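Local coordinates for protein oxidoreductase (Corynebacterium diphtheriae, PDB 3K20) that probably acts as a flavin-dependent oxidoreductase of the NADPH-dependent FMN reductase family, built on a flavodoxin-like fold, at residues R12-I17 with S184-E189; V90-V95 with I122-A127; V150-G155 with G180-L185. All coordinates share one frame; numbering follows the deposited sequence.

Interaction 1 (R12-I17 with S184-E189); sequences RTLAVI and SLIVEE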
ATOM      1  N   ARG A  12      27.810 -11.094  18.390  0.50 34.74           N
ATOM      2  CA  ARG A  12      26.863 -10.368  17.562  0.50 27.84           C
ATOM      3  C   ARG A  12      25.747  -9.796  18.412  0.50 23.94           C
ATOM      4  O   ARG A  12      25.307 -10.412  19.378  0.50 22.03           O
ATOM      5  CB  ARG A  12      26.294 -11.291  16.486  0.50 27.46           C
ATOM      6  CG  ARG A  12      27.154 -11.391  15.235  0.50 28.19           C
ATOM      7  CD  ARG A  12      28.584 -11.779  15.540  0.50 29.49           C
ATOM      8  NE  ARG A  12      29.352 -12.007  14.318  0.50 31.07           N
ATOM      9  CZ  ARG A  12      29.601 -11.078  13.399  0.50 32.01           C
ATOM     10  NH1 ARG A  12      29.144  -9.844  13.557  0.50 32.12           N
ATOM     11  NH2 ARG A  12      30.311 -11.385  12.322  0.50 31.23           N
ATOM     12  N   THR A  13      25.295  -8.605  18.037  1.00 49.34           N
ATOM     13  CA  THR A  13      24.238  -7.898  18.756  1.00 48.18           C
ATOM     14  C   THR A  13      22.930  -7.800  17.976  1.00 46.02           C
ATOM     15  O   THR A  13      22.924  -7.447  16.799  1.00 45.61           O
ATOM     16  CB  THR A  13      24.673  -6.467  19.101  1.00 47.65           C
ATOM     17  OG1 THR A  13      25.179  -5.835  17.918  1.00 48.57           O
ATOM     18  CG2 THR A  13      25.741  -6.472  20.184  1.00 45.91           C
ATOM     19  N   LEU A  14      21.823  -8.095  18.651  1.00 41.68           N
ATOM     20  CA  LEU A  14      20.505  -8.039  18.032  1.00 41.22           C
ATOM     21  C   LEU A  14      19.558  -7.135  18.818  1.00 41.24           C
ATOM     22  O   LEU A  14      19.250  -7.415  19.974  1.00 42.24           O
ATOM     23  CB  LEU A  14      19.894  -9.437  17.959  1.00 39.37           C
ATOM     24  CG  LEU A  14      18.469  -9.473  17.398  1.00 41.00           C
ATOM     25  CD1 LEU A  14      18.507  -9.212  15.888  1.00 36.00           C
ATOM     26  CD2 LEU A  14      17.809 -10.824  17.704  1.00 39.58           C
ATOM     27  N   ALA A  15      19.096  -6.053  18.194  1.00 37.53           N
ATOM     28  CA  ALA A  15      18.158  -5.143  18.854  1.00 37.21           C
ATOM     29  C   ALA A  15      16.741  -5.616  18.537  1.00 37.20           C
ATOM     30  O   ALA A  15      16.484  -6.117  17.438  1.00 36.99           O
ATOM     31  CB  ALA A  15      18.350  -3.717  18.354  1.00 35.53           C
ATOM     32  N   VAL A  16      15.830  -5.469  19.494  1.00 40.43           N
ATOM     33  CA  VAL A  16      14.450  -5.884  19.281  1.00 41.05           C
ATOM     34  C   VAL A  16      13.511  -4.810  19.786  1.00 40.49           C
ATOM     35  O   VAL A  16      13.574  -4.434  20.952  1.00 43.43           O
ATOM     36  CB  VAL A  16      14.113  -7.184  20.036  1.00 42.43           C
ATOM     37  CG1 VAL A  16      12.748  -7.688  19.594  1.00 41.87           C
ATOM     38  CG2 VAL A  16      15.187  -8.233  19.790  1.00 44.60           C
ATOM     39  N   ILE A  17      12.639  -4.317  18.915  1.00 39.99           N
ATOM     40  CA  ILE A  17      11.685  -3.289  19.308  1.00 38.74           C
ATOM     41  C   ILE A  17      10.286  -3.885  19.364  1.00 38.95           C
ATOM     42  O   ILE A  17       9.746  -4.312  18.344  1.00 38.42           O
ATOM     43  CB  ILE A  17      11.670  -2.106  18.309  1.00 38.80           C
ATOM     44  CG1 ILE A  17      13.087  -1.565  18.100  1.00 37.99           C
ATOM     45  CG2 ILE A  17      10.753  -0.997  18.830  1.00 38.54           C
ATOM     46  CD1 ILE A  17      13.732  -1.010  19.354  1.00 40.00           C
ATOM     47  N   SER A 184      22.036 -15.214   8.783  1.00 43.19           N
ATOM     48  CA  SER A 184      23.013 -15.236   7.702  1.00 46.29           C
ATOM     49  C   SER A 184      23.585 -13.850   7.441  1.00 45.78           C
ATOM     50  O   SER A 184      24.789 -13.688   7.232  1.00 46.34           O
ATOM     51  CB  SER A 184      22.375 -15.785   6.429  1.00 47.46           C
ATOM     52  OG  SER A 184      21.964 -17.127   6.627  1.00 52.71           O
ATOM     53  N   LEU A 185      22.708 -12.852   7.449  1.00 50.53           N
ATOM     54  CA  LEU A 185      23.115 -11.471   7.235  1.00 49.54           C
ATOM     55  C   LEU A 185      23.941 -10.970   8.422  1.00 49.87           C
ATOM     56  O   LEU A 185      24.893 -10.212   8.254  1.00 51.35           O
ATOM     57  CB  LEU A 185      21.874 -10.587   7.055  1.00 46.32           C
ATOM     58  CG  LEU A 185      21.459 -10.142   5.652  1.00 44.92           C
ATOM     59  CD1 LEU A 185      21.637 -11.252   4.653  1.00 43.50           C
ATOM     60  CD2 LEU A 185      20.018  -9.681   5.689  1.00 43.81           C
ATOM     61  N   ILE A 186      23.583 -11.403   9.622  1.00 43.63           N
ATOM     62  CA  ILE A 186      24.294 -10.961  10.814  1.00 45.54           C
ATOM     63  C   ILE A 186      25.737 -11.447  10.917  1.00 49.97           C
ATOM     64  O   ILE A 186      26.633 -10.667  11.231  1.00 51.38           O
ATOM     65  CB  ILE A 186      23.528 -11.369  12.086  1.00 42.32           C
ATOM     66  CG1 ILE A 186      22.290 -10.485  12.244  1.00 38.67           C
ATOM     67  CG2 ILE A 186      24.424 -11.244  13.293  1.00 41.44           C
ATOM     68  CD1 ILE A 186      21.370 -10.921  13.350  1.00 36.66           C
ATOM     69  N   VAL A 187      25.965 -12.732  10.664  1.00 49.02           N
ATOM     70  CA  VAL A 187      27.313 -13.283  10.757  1.00 53.07           C
ATOM     71  C   VAL A 187      28.157 -12.907   9.547  1.00 57.20           C
ATOM     72  O   VAL A 187      29.354 -13.181   9.503  1.00 58.10           O
ATOM     73  CB  VAL A 187      27.281 -14.814  10.880  1.00 52.38           C
ATOM     74  CG1 VAL A 187      26.544 -15.216  12.145  1.00 50.99           C
ATOM     75  CG2 VAL A 187      26.616 -15.414   9.663  1.00 51.86           C
ATOM     76  N   GLU A 188      27.521 -12.270   8.573  1.00 72.37           N
ATOM     77  CA  GLU A 188      28.185 -11.844   7.349  1.00 77.24           C
ATOM     78  C   GLU A 188      28.945 -10.539   7.574  1.00 80.77           C
ATOM     79  O   GLU A 188      30.007 -10.324   6.994  1.00 82.35           O
ATOM     80  CB  GLU A 188      27.134 -11.663   6.259  1.00 77.55           C
ATOM     81  CG  GLU A 188      27.655 -11.231   4.910  1.00 81.23           C
ATOM     82  CD  GLU A 188      26.527 -10.861   3.962  1.00 82.43           C
ATOM     83  OE1 GLU A 188      25.841  -9.837   4.210  1.00 80.16           O
ATOM     84  OE2 GLU A 188      26.316 -11.601   2.974  1.00 84.53           O
ATOM     85  N   GLU A 189      28.396  -9.672   8.420  1.00 85.62           N
ATOM     86  CA  GLU A 189      29.019  -8.386   8.722  1.00 89.79           C
ATOM     87  C   GLU A 189      30.330  -8.598   9.472  1.00 93.89           C
ATOM     88  O   GLU A 189      30.376  -9.327  10.468  1.00 95.09           O
ATOM     89  CB  GLU A 189      28.084  -7.532   9.586  1.00 88.71           C
ATOM     90  CG  GLU A 189      26.690  -7.333   9.018  1.00 88.62           C
ATOM     91  CD  GLU A 189      25.764  -6.655  10.009  1.00 88.46           C
ATOM     92  OE1 GLU A 189      25.704  -7.118  11.166  1.00 88.79           O
ATOM     93  OE2 GLU A 189      25.093  -5.668   9.641  1.00 88.71           O
TER
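Arg12, the first residue of strand 12-18, meets the C-terminal end of helix 165-186 and the residues after it through its CB and CG, which lie against Ile186, and through its guanidinium, which reaches the backbone of Glu189. The strong bond is Arg12 NH2 to Glu189 O at 2.8 Å, with an angle of 165° at the hydrogen. The carbonyl oxygen lies only 7° out of the guanidinium plane, so it is met edge-on. NH1 adds a weak, bent bond to the same oxygen, 3.4 Å from Arg12 NH1 to Glu189 O, so both terminal nitrogens converge on one acceptor. Over one face of the guanidinium stand Ile186 O and Val187 CA, both offset toward its rim. Val187 O also approaches NH2, but at an angle too poor for a hydrogen bond. NE has its own partner, a salt bridge to Glu47.

In the apolar half of the contact, chi1 of Arg12 (-85°) sets CG anti to the carbonyl carbon and 3.4 Å from Ile186 CG2, the two side chains running past each other in opposite directions. Farther along the strand, Leu14 CD1 touches Ile186 CD1 at 4.2 Å, the side chains crossing at about a right angle; Leu14 also packs on Val38 of helix 26-44.

Chemically, one cation serves two acceptors of different kinds, a carboxylate at NE and a backbone carbonyl at NH2. This is consistent with tethering the segment after the helix to the start of an inner strand of the flavodoxin-like sheet, although the poor order of Glu189 limits the claim.

Interaction 2 (V90-V95 with I122-A127); sequences VVATPV and IIAATA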
ATOM      1  N   VAL A  90      14.971  -6.643  14.919  1.00 40.66           N
ATOM      2  CA  VAL A  90      13.672  -7.293  14.854  1.00 40.09           C
ATOM      3  C   VAL A  90      12.674  -6.248  15.336  1.00 40.61           C
ATOM      4  O   VAL A  90      12.881  -5.633  16.384  1.00 40.71           O
ATOM      5  CB  VAL A  90      13.571  -8.516  15.794  1.00 40.42           C
ATOM      6  CG1 VAL A  90      12.171  -9.123  15.704  1.00 37.68           C
ATOM      7  CG2 VAL A  90      14.617  -9.550  15.429  1.00 41.76           C
ATOM      8  N   VAL A  91      11.609  -6.029  14.572  1.00 38.41           N
ATOM      9  CA  VAL A  91      10.590  -5.072  14.985  1.00 38.07           C
ATOM     10  C   VAL A  91       9.236  -5.777  14.979  1.00 39.54           C
ATOM     11  O   VAL A  91       8.912  -6.496  14.034  1.00 40.15           O
ATOM     12  CB  VAL A  91      10.574  -3.834  14.067  1.00 35.22           C
ATOM     13  CG1 VAL A  91      11.907  -3.114  14.182  1.00 32.74           C
ATOM     14  CG2 VAL A  91      10.320  -4.237  12.626  1.00 32.57           C
ATOM     15  N   ALA A  92       8.465  -5.592  16.051  1.00 41.74           N
ATOM     16  CA  ALA A  92       7.158  -6.233  16.190  1.00 43.18           C
ATOM     17  C   ALA A  92       6.078  -5.247  16.640  1.00 44.82           C
ATOM     18  O   ALA A  92       6.330  -4.369  17.477  1.00 47.14           O
ATOM     19  CB  ALA A  92       7.251  -7.390  17.191  1.00 40.83           C
ATOM     20  N   THR A  93       4.871  -5.393  16.104  1.00 39.58           N
ATOM     21  CA  THR A  93       3.794  -4.492  16.483  1.00 39.64           C
ATOM     22  C   THR A  93       2.419  -5.121  16.433  1.00 40.76           C
ATOM     23  O   THR A  93       2.182  -6.074  15.689  1.00 39.42           O
ATOM     24  CB  THR A  93       3.748  -3.245  15.558  1.00 39.80           C
ATOM     25  OG1 THR A  93       2.567  -2.476  15.836  1.00 35.53           O
ATOM     26  CG2 THR A  93       3.725  -3.668  14.087  1.00 36.93           C
ATOM     27  N   PRO A  94       1.498  -4.603  17.257  1.00 42.43           N
ATOM     28  CA  PRO A  94       0.115  -5.081  17.312  1.00 44.33           C
ATOM     29  C   PRO A  94      -0.555  -4.394  16.122  1.00 44.40           C
ATOM     30  O   PRO A  94      -0.016  -3.419  15.583  1.00 43.23           O
ATOM     31  CB  PRO A  94      -0.410  -4.501  18.627  1.00 44.35           C
ATOM     32  CG  PRO A  94       0.830  -4.255  19.433  1.00 45.97           C
ATOM     33  CD  PRO A  94       1.787  -3.734  18.411  1.00 43.42           C
ATOM     34  N   VAL A  95      -1.712  -4.880  15.696  1.00 41.87           N
ATOM     35  CA  VAL A  95      -2.379  -4.217  14.589  1.00 41.65           C
ATOM     36  C   VAL A  95      -3.568  -3.396  15.100  1.00 42.83           C
ATOM     37  O   VAL A  95      -4.570  -3.944  15.556  1.00 43.05           O
ATOM     38  CB  VAL A  95      -2.837  -5.229  13.524  1.00 41.12           C
ATOM     39  CG1 VAL A  95      -3.479  -4.495  12.351  1.00 38.60           C
ATOM     40  CG2 VAL A  95      -1.637  -6.046  13.044  1.00 40.30           C
ATOM     41  N   ILE A 122      14.049  -8.070  10.513  1.00 36.35           N
ATOM     42  CA  ILE A 122      12.920  -8.966  10.356  1.00 35.05           C
ATOM     43  C   ILE A 122      11.723  -8.150  10.806  1.00 35.29           C
ATOM     44  O   ILE A 122      11.738  -7.602  11.903  1.00 36.16           O
ATOM     45  CB  ILE A 122      13.012 -10.199  11.270  1.00 34.75           C
ATOM     46  CG1 ILE A 122      14.166 -11.098  10.836  1.00 33.69           C
ATOM     47  CG2 ILE A 122      11.697 -10.974  11.225  1.00 31.39           C
ATOM     48  CD1 ILE A 122      14.261 -12.377  11.651  1.00 32.83           C
ATOM     49  N   ILE A 123      10.700  -8.039   9.967  1.00 32.31           N
ATOM     50  CA  ILE A 123       9.510  -7.289  10.365  1.00 33.48           C
ATOM     51  C   ILE A 123       8.457  -8.289  10.829  1.00 35.53           C
ATOM     52  O   ILE A 123       8.242  -9.319  10.182  1.00 36.65           O
ATOM     53  CB  ILE A 123       8.917  -6.443   9.207  1.00 32.56           C
ATOM     54  CG1 ILE A 123       8.737  -7.302   7.956  1.00 29.39           C
ATOM     55  CG2 ILE A 123       9.810  -5.233   8.929  1.00 32.95           C
ATOM     56  CD1 ILE A 123       8.037  -6.572   6.839  1.00 28.75           C
ATOM     57  N   ALA A 124       7.813  -7.986  11.954  1.00 41.69           N
ATOM     58  CA  ALA A 124       6.795  -8.865  12.525  1.00 42.57           C
ATOM     59  C   ALA A 124       5.587  -8.099  13.055  1.00 43.28           C
ATOM     60  O   ALA A 124       5.683  -6.925  13.413  1.00 42.01           O
ATOM     61  CB  ALA A 124       7.400  -9.702  13.652  1.00 41.09           C
ATOM     62  N   ALA A 125       4.449  -8.784  13.107  1.00 38.62           N
ATOM     63  CA  ALA A 125       3.210  -8.197  13.598  1.00 39.41           C
ATOM     64  C   ALA A 125       2.277  -9.304  14.094  1.00 41.19           C
ATOM     65  O   ALA A 125       2.356 -10.443  13.634  1.00 40.70           O
ATOM     66  CB  ALA A 125       2.542  -7.389  12.488  1.00 37.85           C
ATOM     67  N   THR A 126       1.398  -8.962  15.031  1.00 38.95           N
ATOM     68  CA  THR A 126       0.453  -9.920  15.594  1.00 40.84           C
ATOM     69  C   THR A 126      -0.991  -9.391  15.661  1.00 41.41           C
ATOM     70  O   THR A 126      -1.229  -8.183  15.747  1.00 41.77           O
ATOM     71  CB  THR A 126       0.907 -10.345  17.008  1.00 42.28           C
ATOM     72  OG1 THR A 126      -0.129 -11.107  17.641  1.00 47.24           O
ATOM     73  CG2 THR A 126       1.230  -9.116  17.855  1.00 41.65           C
ATOM     74  N   ALA A 127      -1.943 -10.319  15.619  1.00 35.28           N
ATOM     75  CA  ALA A 127      -3.374 -10.008  15.676  1.00 36.07           C
ATOM     76  C   ALA A 127      -4.150 -11.306  15.849  1.00 37.84           C
ATOM     77  O   ALA A 127      -3.584 -12.392  15.741  1.00 38.79           O
ATOM     78  CB  ALA A 127      -3.825  -9.317  14.395  1.00 33.33           C
TER
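Val91 and Ile123 form the apolar centre of this strand pair, their CG2 methyls 3.9 Å apart and their side chains crossing obliquely. Chi1 of Val91, -63° to CG1, leaves CG2 between the backbone N and the carbonyl carbon, a position from which it also packs against Ile122 O. On the other face of the sheet Ala92 CB and Ala124 CB are 4.2 Å apart. Toward the C-terminal ends, Val95 CG2 reaches Ala127 CB at 4.2 Å and more loosely Ala125 CB.

Between these layers runs a parallel hydrogen-bond ladder; the short strand axes diverge by 20°. Val91 uses both its N and its O toward 122-127: its N donates to Ile122 O at 3.1 Å, and its O accepts from Ala124 N at 2.8 Å. Thr93 repeats the pattern two residues on. Its N meets Ala124 O at 3.2 Å, from 36° above the carbonyl plane, while its O accepts from Thr126 N at 3.1 Å. The last rung, from Val95 N to Thr126 O, is weak. At this polar edge Thr93 OG1 turns along its own strand and donates to Pro94 O at 2.8 Å, in the carbonyl plane and on a lone pair. A sulfate near Pro94 probably comes from the crystallisation liquor, though its place is consistent with a phosphate site as in flavodoxin-like relatives.

These are adjacent strands of a beta-alpha-beta unit completed by helix 102-109. Helix 26-44 covers the face of Ala92 and Ala124, helix 135-146 that of Thr93 and Ile123, and strands 12-18 and 150-159 flank the pair.

Interaction 3 (V150-G155 with G180-L185); sequences VVVPTG and GELASL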
ATOM      1  N   VAL A 150      17.772  -3.409   5.274  1.00 37.78           N
ATOM      2  CA  VAL A 150      17.513  -4.554   4.420  1.00 36.18           C
ATOM      3  C   VAL A 150      16.599  -5.545   5.173  1.00 35.23           C
ATOM      4  O   VAL A 150      17.026  -6.258   6.086  1.00 34.24           O
ATOM      5  CB  VAL A 150      18.845  -5.207   3.927  1.00 36.71           C
ATOM      6  CG1 VAL A 150      19.953  -4.924   4.892  1.00 38.76           C
ATOM      7  CG2 VAL A 150      18.664  -6.700   3.733  1.00 34.10           C
ATOM      8  N   VAL A 151      15.318  -5.537   4.798  1.00 35.07           N
ATOM      9  CA  VAL A 151      14.298  -6.397   5.399  1.00 34.42           C
ATOM     10  C   VAL A 151      14.277  -7.768   4.741  1.00 35.41           C
ATOM     11  O   VAL A 151      14.021  -7.875   3.546  1.00 37.25           O
ATOM     12  CB  VAL A 151      12.894  -5.789   5.235  1.00 33.68           C
ATOM     13  CG1 VAL A 151      11.856  -6.673   5.917  1.00 32.28           C
ATOM     14  CG2 VAL A 151      12.875  -4.373   5.796  1.00 33.96           C
ATOM     15  N   VAL A 152      14.536  -8.814   5.516  1.00 35.63           N
ATOM     16  CA  VAL A 152      14.555 -10.163   4.969  1.00 36.68           C
ATOM     17  C   VAL A 152      13.197 -10.513   4.367  1.00 37.10           C
ATOM     18  O   VAL A 152      12.164 -10.026   4.820  1.00 36.38           O
ATOM     19  CB  VAL A 152      14.943 -11.169   6.052  1.00 38.04           C
ATOM     20  CG1 VAL A 152      16.357 -10.865   6.542  1.00 37.49           C
ATOM     21  CG2 VAL A 152      13.955 -11.104   7.204  1.00 36.73           C
ATOM     22  N   PRO A 153      13.185 -11.367   3.334  1.00 42.41           N
ATOM     23  CA  PRO A 153      11.949 -11.773   2.656  1.00 42.85           C
ATOM     24  C   PRO A 153      10.861 -12.345   3.550  1.00 43.76           C
ATOM     25  O   PRO A 153       9.684 -12.002   3.404  1.00 45.02           O
ATOM     26  CB  PRO A 153      12.441 -12.781   1.610  1.00 43.25           C
ATOM     27  CG  PRO A 153      13.834 -12.311   1.320  1.00 43.30           C
ATOM     28  CD  PRO A 153      14.351 -12.022   2.718  1.00 43.33           C
ATOM     29  N   THR A 154      11.235 -13.221   4.474  1.00 35.95           N
ATOM     30  CA  THR A 154      10.229 -13.814   5.342  1.00 35.49           C
ATOM     31  C   THR A 154       9.790 -12.858   6.445  1.00 35.40           C
ATOM     32  O   THR A 154      10.505 -12.649   7.428  1.00 33.56           O
ATOM     33  CB  THR A 154      10.727 -15.112   6.011  1.00 35.21           C
ATOM     34  OG1 THR A 154      11.352 -15.954   5.036  1.00 36.97           O
ATOM     35  CG2 THR A 154       9.549 -15.862   6.630  1.00 35.18           C
ATOM     36  N   GLY A 155       8.616 -12.264   6.263  1.00 40.95           N
ATOM     37  CA  GLY A 155       8.080 -11.382   7.276  1.00 41.20           C
ATOM     38  C   GLY A 155       7.298 -12.312   8.180  1.00 42.35           C
ATOM     39  O   GLY A 155       6.817 -13.352   7.723  1.00 43.04           O
ATOM     40  N   GLY A 180      16.804 -17.646  10.003  1.00 41.19           N
ATOM     41  CA  GLY A 180      17.980 -18.003   9.233  1.00 41.30           C
ATOM     42  C   GLY A 180      18.424 -16.885   8.312  1.00 40.58           C
ATOM     43  O   GLY A 180      19.614 -16.569   8.228  1.00 38.81           O
ATOM     44  N   GLU A 181      17.465 -16.281   7.620  1.00 41.76           N
ATOM     45  CA  GLU A 181      17.779 -15.200   6.699  1.00 43.66           C
ATOM     46  C   GLU A 181      18.542 -14.109   7.443  1.00 44.30           C
ATOM     47  O   GLU A 181      19.605 -13.656   6.994  1.00 44.79           O
ATOM     48  CB  GLU A 181      16.488 -14.644   6.088  1.00 43.53           C
ATOM     49  CG  GLU A 181      15.573 -15.742   5.544  1.00 44.92           C
ATOM     50  CD  GLU A 181      14.343 -15.222   4.811  1.00 45.35           C
ATOM     51  OE1 GLU A 181      13.854 -14.114   5.128  1.00 46.17           O
ATOM     52  OE2 GLU A 181      13.851 -15.947   3.925  1.00 46.10           O
ATOM     53  N   LEU A 182      18.012 -13.713   8.597  1.00 38.29           N
ATOM     54  CA  LEU A 182      18.635 -12.675   9.405  1.00 37.54           C
ATOM     55  C   LEU A 182      19.992 -13.128   9.925  1.00 39.03           C
ATOM     56  O   LEU A 182      20.981 -12.409   9.803  1.00 38.44           O
ATOM     57  CB  LEU A 182      17.737 -12.313  10.588  1.00 34.42           C
ATOM     58  CG  LEU A 182      18.141 -11.047  11.346  1.00 31.93           C
ATOM     59  CD1 LEU A 182      18.060  -9.853  10.416  1.00 30.02           C
ATOM     60  CD2 LEU A 182      17.222 -10.849  12.540  1.00 31.77           C
ATOM     61  N   ALA A 183      20.029 -14.323  10.507  1.00 43.95           N
ATOM     62  CA  ALA A 183      21.265 -14.861  11.058  1.00 45.54           C
ATOM     63  C   ALA A 183      22.373 -14.844  10.015  1.00 47.93           C
ATOM     64  O   ALA A 183      23.508 -14.493  10.325  1.00 49.60           O
ATOM     65  CB  ALA A 183      21.043 -16.277  11.565  1.00 44.39           C
ATOM     66  N   SER A 184      22.036 -15.214   8.783  1.00 43.19           N
ATOM     67  CA  SER A 184      23.013 -15.236   7.702  1.00 46.29           C
ATOM     68  C   SER A 184      23.585 -13.850   7.441  1.00 45.78           C
ATOM     69  O   SER A 184      24.789 -13.688   7.232  1.00 46.34           O
ATOM     70  CB  SER A 184      22.375 -15.785   6.429  1.00 47.46           C
ATOM     71  OG  SER A 184      21.964 -17.127   6.627  1.00 52.71           O
ATOM     72  N   LEU A 185      22.708 -12.852   7.449  1.00 50.53           N
ATOM     73  CA  LEU A 185      23.115 -11.471   7.235  1.00 49.54           C
ATOM     74  C   LEU A 185      23.941 -10.970   8.422  1.00 49.87           C
ATOM     75  O   LEU A 185      24.893 -10.212   8.254  1.00 51.35           O
ATOM     76  CB  LEU A 185      21.874 -10.587   7.055  1.00 46.32           C
ATOM     77  CG  LEU A 185      21.459 -10.142   5.652  1.00 44.92           C
ATOM     78  CD1 LEU A 185      21.637 -11.252   4.653  1.00 43.50           C
ATOM     79  CD2 LEU A 185      20.018  -9.681   5.689  1.00 43.81           C
TER
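The carboxylate of Glu181 is held at both oxygens by Thr154. Thr154 OG1 donates to Glu181 OE2 at 2.7 Å, approaching from well above the carboxylate plane (53° out of it). Thr154 N donates to Glu181 OE1 at 2.8 Å, nearly straight at 167° and on the syn lone pair. The glutamate reaches this far because its chain is extended beyond CG (chi2 -174°). On the way, its side chain crosses Val152 and Pro153; Pro153 CD lies 3.2 Å from Glu181 OE1, and the proline N, which has no hydrogen, can offer that oxygen no bond.

One turn later on the helix, the contact becomes apolar. Leu185 CD2 meets Val150 CG2 tip to tip at 3.8 Å and lies 3.9 Å from Val152 CG1. Val152 CG1 also borders Leu182, which continues inward to Ile122 and to Val38 of helix 26-44. Val150 and Pro153 also pack on Pro153 and Ala149 of a second subunit, respectively.

A buried threonine thus supplies a backbone and a hydroxyl donor to one carboxylate, with Arg177 weakly bonded to the same hydroxyl. This is consistent with two bonds holding the loop within strand 150-159, outermost in this chain's sheet, to helix 165-186.

From the N terminus, strand 12-18 enters the sheet first, and interaction 1 joins it to the far end of the chain, closing a loop that encloses interaction 2. That second contact closes a short beta-alpha-beta loop between strands 88-94 and 120-127. Interaction 3 follows it in series, opening on strand 150-159 and ending on helix 165-186, where it shares Ser184 and Leu185 with interaction 1. Leu182 links all three: its CD2 packs on Leu14 CD1, Val90 CG2 and Ile122 CD1. Backbone pairing of Ile17 with Val90 and Ala92 carries the sheet from interaction 1 to interaction 2, and the final helix ties the N-terminal strand to the edge strand.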